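Local coordinates for protein N-acetyl-beta-D glucosaminidase (PDB 4ZM6) that probably hydrolyses beta-N-acetylglucosaminides through its glycoside hydrolase family 3 part and acetylates glucosamine through a GCN5-related part that binds acetyl-CoA, at residues 430-433 with 434-437; 438-441 with 442-446. All coordinates share one frame; numbering follows the deposited sequence.

How the contacts relate
Contacts 1 and 2 are consecutive pieces of one beta-alpha-beta crossover: strand 426-431, the edge strand of a six-stranded mixed sheet, ends in the turn of contact 1, the chain runs on through Asp437, and contact 2 is the short helix 439-444 that leads to strand 447-452. Strand 392-397 lies between these two strands. The centres of the two contacts are about 14 Å apart, and beyond the chain's continuity a hydrogen bond between Asp437 OD2 and Ser439 OG spans the junction. Both sit peripherally, their centres about 44 and 47 Å from the centre of the chain, away from the acetyl-CoA pocket, and join the edge strand of the sheet to the helix that follows it.

Contact 1: 430-433 with 434-437; sequences IYNE and ETPD
Asn432 and Thr435 close a beta turn at the end of strand 426-431, their CA atoms 5.3 Å apart. Glu433 and Glu434 fill its two corners with backbone angles near type I, and Thr435 N returns to Asn432 O at 3.2 Å. That N-H comes from above the carbonyl plane and the bond is bent, 139° at the hydrogen. A second, side-chain link makes the head of the turn an Asx turn: Glu434 N donates to Asn432 OD1 at 3.3 Å, again from above the plane of the acceptor's carbonyl. With CG between the backbone N and the carbonyl carbon (chi1 64°), the Asn432 amide lies against the turn, where OD1 can meet Glu434 N. From the far end of the turn Thr435 OG1 accepts Asn432 N in a nearly straight bond, modelled very short at 2.5 Å, a doubtful length, and the same hydroxyl oxygen lies 3.3 Å from Tyr431 CA. Beyond CB the Tyr431 ring leads away from the turn to Gln461 and Met464 of helix 459-471 and to Leu395 and Ala397 of the neighbouring strand. At the exposed corner Glu433 and Glu434 run side by side in the same direction, their carboxylate planes 68° apart; two like charges so placed would be expected to disfavour each other, Glu433 OE1 standing 4.0 Å from Glu434 OE1.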
loop_
_atom_site.group_PDB
_atom_site.type_symbol
_atom_site.label_atom_id
_atom_site.label_comp_id
_atom_site.label_asym_id
_atom_site.label_seq_id
_atom_site.Cartn_x
_atom_site.Cartn_y
_atom_site.Cartn_z
ATOM N N ILE A 430 43.013 15.720 19.754
ATOM C CA ILE A 430 41.627 15.685 20.208
ATOM C C ILE A 430 41.260 17.068 20.769
ATOM O O ILE A 430 41.672 17.437 21.867
ATOM C CB ILE A 430 41.423 14.565 21.242
ATOM C CG1 ILE A 430 41.843 13.227 20.620
ATOM C CG2 ILE A 430 39.978 14.528 21.719
ATOM C CD1 ILE A 430 41.876 12.067 21.588
ATOM N N TYR A 431 40.504 17.832 19.985
ATOM C CA TYR A 431 40.127 19.203 20.339
ATOM C C TYR A 431 38.861 19.231 21.191
ATOM O O TYR A 431 37.975 18.388 21.036
ATOM C CB TYR A 431 39.942 20.072 19.080
ATOM C CG TYR A 431 38.751 19.706 18.206
ATOM C CD1 TYR A 431 38.868 18.758 17.194
ATOM C CD2 TYR A 431 37.512 20.316 18.386
ATOM C CE1 TYR A 431 37.787 18.417 16.398
ATOM C CE2 TYR A 431 36.427 19.983 17.595
ATOM C CZ TYR A 431 36.567 19.032 16.601
ATOM O OH TYR A 431 35.494 18.692 15.807
ATOM N N ASN A 432 38.792 20.211 22.086
ATOM C CA ASN A 432 37.634 20.431 22.957
ATOM C C ASN A 432 37.448 21.940 23.168
ATOM O O ASN A 432 38.134 22.738 22.522
ATOM C CB ASN A 432 37.789 19.665 24.284
ATOM C CG ASN A 432 38.963 20.153 25.120
ATOM O OD1 ASN A 432 38.777 20.710 26.200
ATOM N ND2 ASN A 432 40.176 19.937 24.629
ATOM N N GLU A 433 36.521 22.331 24.043
ATOM C CA GLU A 433 36.240 23.755 24.308
ATOM C C GLU A 433 37.481 24.520 24.764
ATOM O O GLU A 433 37.708 25.652 24.339
ATOM C CB GLU A 433 35.162 23.894 25.385
ATOM C CG GLU A 433 33.783 23.397 24.975
ATOM C CD GLU A 433 32.961 22.908 26.155
ATOM O OE1 GLU A 433 33.162 23.417 27.280
ATOM O OE2 GLU A 433 32.112 22.012 25.957
ATOM N N GLU A 434 38.276 23.889 25.625
ATOM C CA GLU A 434 39.461 24.522 26.216
ATOM C C GLU A 434 40.641 24.620 25.246
ATOM O O GLU A 434 41.492 25.491 25.407
ATOM C CB GLU A 434 39.911 23.767 27.479
ATOM C CG GLU A 434 39.074 24.048 28.726
ATOM C CD GLU A 434 37.630 23.587 28.602
ATOM O OE1 GLU A 434 36.718 24.414 28.825
ATOM O OE2 GLU A 434 37.407 22.400 28.273
ATOM N N THR A 435 40.690 23.732 24.254
ATOM C CA THR A 435 41.835 23.627 23.348
ATOM C C THR A 435 42.303 24.994 22.837
ATOM O O THR A 435 41.524 25.733 22.234
ATOM C CB THR A 435 41.517 22.727 22.137
ATOM O OG1 THR A 435 40.895 21.524 22.596
ATOM C CG2 THR A 435 42.779 22.358 21.374
ATOM N N PRO A 436 43.579 25.339 23.098
ATOM C CA PRO A 436 44.179 26.562 22.568
ATOM C C PRO A 436 44.056 26.687 21.054
ATOM O O PRO A 436 43.911 25.684 20.361
ATOM C CB PRO A 436 45.648 26.425 22.967
ATOM C CG PRO A 436 45.610 25.631 24.228
ATOM C CD PRO A 436 44.461 24.679 24.083
ATOM N N ASP A 437 44.136 27.918 20.560
ATOM C CA ASP A 437 43.928 28.219 19.144
ATOM C C ASP A 437 44.906 27.470 18.223
ATOM O O ASP A 437 46.123 27.567 18.378
ATOM C CB ASP A 437 44.044 29.726 18.913
ATOM C CG ASP A 437 43.622 30.133 17.519
ATOM O OD1 ASP A 437 42.474 29.828 17.131
ATOM O OD2 ASP A 437 44.441 30.757 16.813
#

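Contact 2: 438-441 with 442-446; sequences LSQK and IQEAD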
loop_
_atom_site.group_PDB
_atom_site.type_symbol
_atom_site.label_atom_id
_atom_site.label_comp_id
_atom_site.label_asym_id
_atom_site.label_seq_id
_atom_site.Cartn_x
_atom_site.Cartn_y
_atom_site.Cartn_z
ATOM N N LEU A 438 44.353 26.744 17.253
ATOM C CA LEU A 438 45.126 25.871 16.374
ATOM C C LEU A 438 45.287 26.429 14.962
ATOM O O LEU A 438 45.773 25.730 14.071
ATOM C CB LEU A 438 44.451 24.500 16.309
ATOM C CG LEU A 438 44.582 23.699 17.604
ATOM C CD1 LEU A 438 43.357 22.835 17.850
ATOM C CD2 LEU A 438 45.848 22.859 17.581
ATOM N N SER A 439 44.896 27.685 14.762
ATOM C CA SER A 439 44.968 28.318 13.446
ATOM C C SER A 439 46.242 27.950 12.697
ATOM O O SER A 439 46.177 27.411 11.599
ATOM C CB SER A 439 44.884 29.840 13.577
ATOM O OG SER A 439 43.709 30.222 14.269
ATOM N N GLN A 440 47.390 28.217 13.315
ATOM C CA GLN A 440 48.700 28.064 12.662
ATOM C C GLN A 440 48.955 26.657 12.113
ATOM O O GLN A 440 49.562 26.501 11.056
ATOM C CB GLN A 440 49.824 28.467 13.628
ATOM C CG GLN A 440 51.216 28.441 13.009
ATOM C CD GLN A 440 52.267 29.201 13.811
ATOM O OE1 GLN A 440 53.443 29.223 13.439
ATOM N NE2 GLN A 440 51.854 29.828 14.907
ATOM N N LYS A 441 48.477 25.642 12.824
ATOM C CA LYS A 441 48.643 24.255 12.387
ATOM C C LYS A 441 47.773 23.989 11.158
ATOM O O LYS A 441 48.189 23.297 10.226
ATOM C CB LYS A 441 48.285 23.270 13.509
ATOM C CG LYS A 441 48.723 23.715 14.900
ATOM C CD LYS A 441 48.943 22.547 15.851
ATOM C CE LYS A 441 50.385 22.065 15.836
ATOM N NZ LYS A 441 50.692 21.241 17.035
ATOM N N ILE A 442 46.576 24.566 11.163
ATOM C CA ILE A 442 45.605 24.384 10.089
ATOM C C ILE A 442 46.080 24.988 8.766
ATOM O O ILE A 442 45.890 24.387 7.707
ATOM C CB ILE A 442 44.234 24.979 10.481
ATOM C CG1 ILE A 442 43.663 24.237 11.697
ATOM C CG2 ILE A 442 43.248 24.906 9.317
ATOM C CD1 ILE A 442 42.665 25.048 12.490
ATOM N N GLN A 443 46.709 26.157 8.829
ATOM C CA GLN A 443 47.181 26.845 7.614
ATOM C C GLN A 443 48.422 26.148 7.058
ATOM O O GLN A 443 48.614 26.084 5.846
ATOM C CB GLN A 443 47.511 28.329 7.868
ATOM C CG GLN A 443 46.937 28.935 9.146
ATOM C CD GLN A 443 47.109 30.441 9.253
ATOM O OE1 GLN A 443 46.854 31.026 10.308
ATOM N NE2 GLN A 443 47.545 31.077 8.169
ATOM N N GLU A 444 49.260 25.635 7.954
ATOM C CA GLU A 444 50.525 25.012 7.567
ATOM C C GLU A 444 50.347 23.614 6.980
ATOM O O GLU A 444 51.067 23.234 6.059
ATOM C CB GLU A 444 51.493 24.973 8.759
ATOM C CG GLU A 444 52.151 26.320 9.042
ATOM C CD GLU A 444 52.897 26.366 10.365
ATOM O OE1 GLU A 444 53.127 27.488 10.867
ATOM O OE2 GLU A 444 53.254 25.294 10.906
ATOM N N ALA A 445 49.392 22.851 7.508
ATOM C CA ALA A 445 49.144 21.491 7.022
ATOM C C ALA A 445 48.727 21.489 5.559
ATOM O O ALA A 445 48.124 22.443 5.072
ATOM C CB ALA A 445 48.079 20.808 7.863
ATOM N N ASP A 446 49.053 20.409 4.864
ATOM C CA ASP A 446 48.661 20.254 3.466
ATOM C C ASP A 446 47.238 19.706 3.361
ATOM O O ASP A 446 46.526 19.984 2.394
ATOM C CB ASP A 446 49.648 19.338 2.734
ATOM C CG ASP A 446 51.069 19.885 2.746
ATOM O OD1 ASP A 446 51.292 20.995 2.211
ATOM O OD2 ASP A 446 51.959 19.202 3.295
#
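Leu438 and Ile442 start the four i to i+4 backbone bonds of the helix 439-444, which forms the helical limb of a beta-alpha-beta crossover. Leu438 holds the N-cap position, and its carbonyl O takes Ile442 N at 3.2 Å; Ser439, Gln440 and Lys441 do the same for Gln443, Glu444 and Ala445. The first two N-H groups arrive nearly in line with the C=O, while Glu444 N is tilted 33° from the plane of the Gln440 carbonyl. Ile442 can be followed outward. Its CB rests 3.3 Å from Ser439 O. CG1, set beside its own backbone N (chi1 -63°), passes the Leu438 carbonyl at 3.5 Å from the O. CD1 then reaches back toward the N-terminal end of the helix, 3.6 Å from that same Leu438 O and 4.3 Å from Leu438 CB, an apolar touch. The side chain is buried against Leu393 of the sheet and against Met464 and Leu471 of helix 459-471. On the exposed flank the stem of Glu444 runs up past the preceding turn, with CG 3.3 Å from Gln440 O. Two polar ends are paired outside 438-446: Lys441 NZ forms a salt bridge with Glu427 OE1, and Ser439 OG hydrogen-bonds to Asp437 and Gln467. Apolar packing thus seats one flank of this short helix on its neighbours, while backbone bonds carry the turns themselves and the Lys441 charge is paired on the adjoining strand.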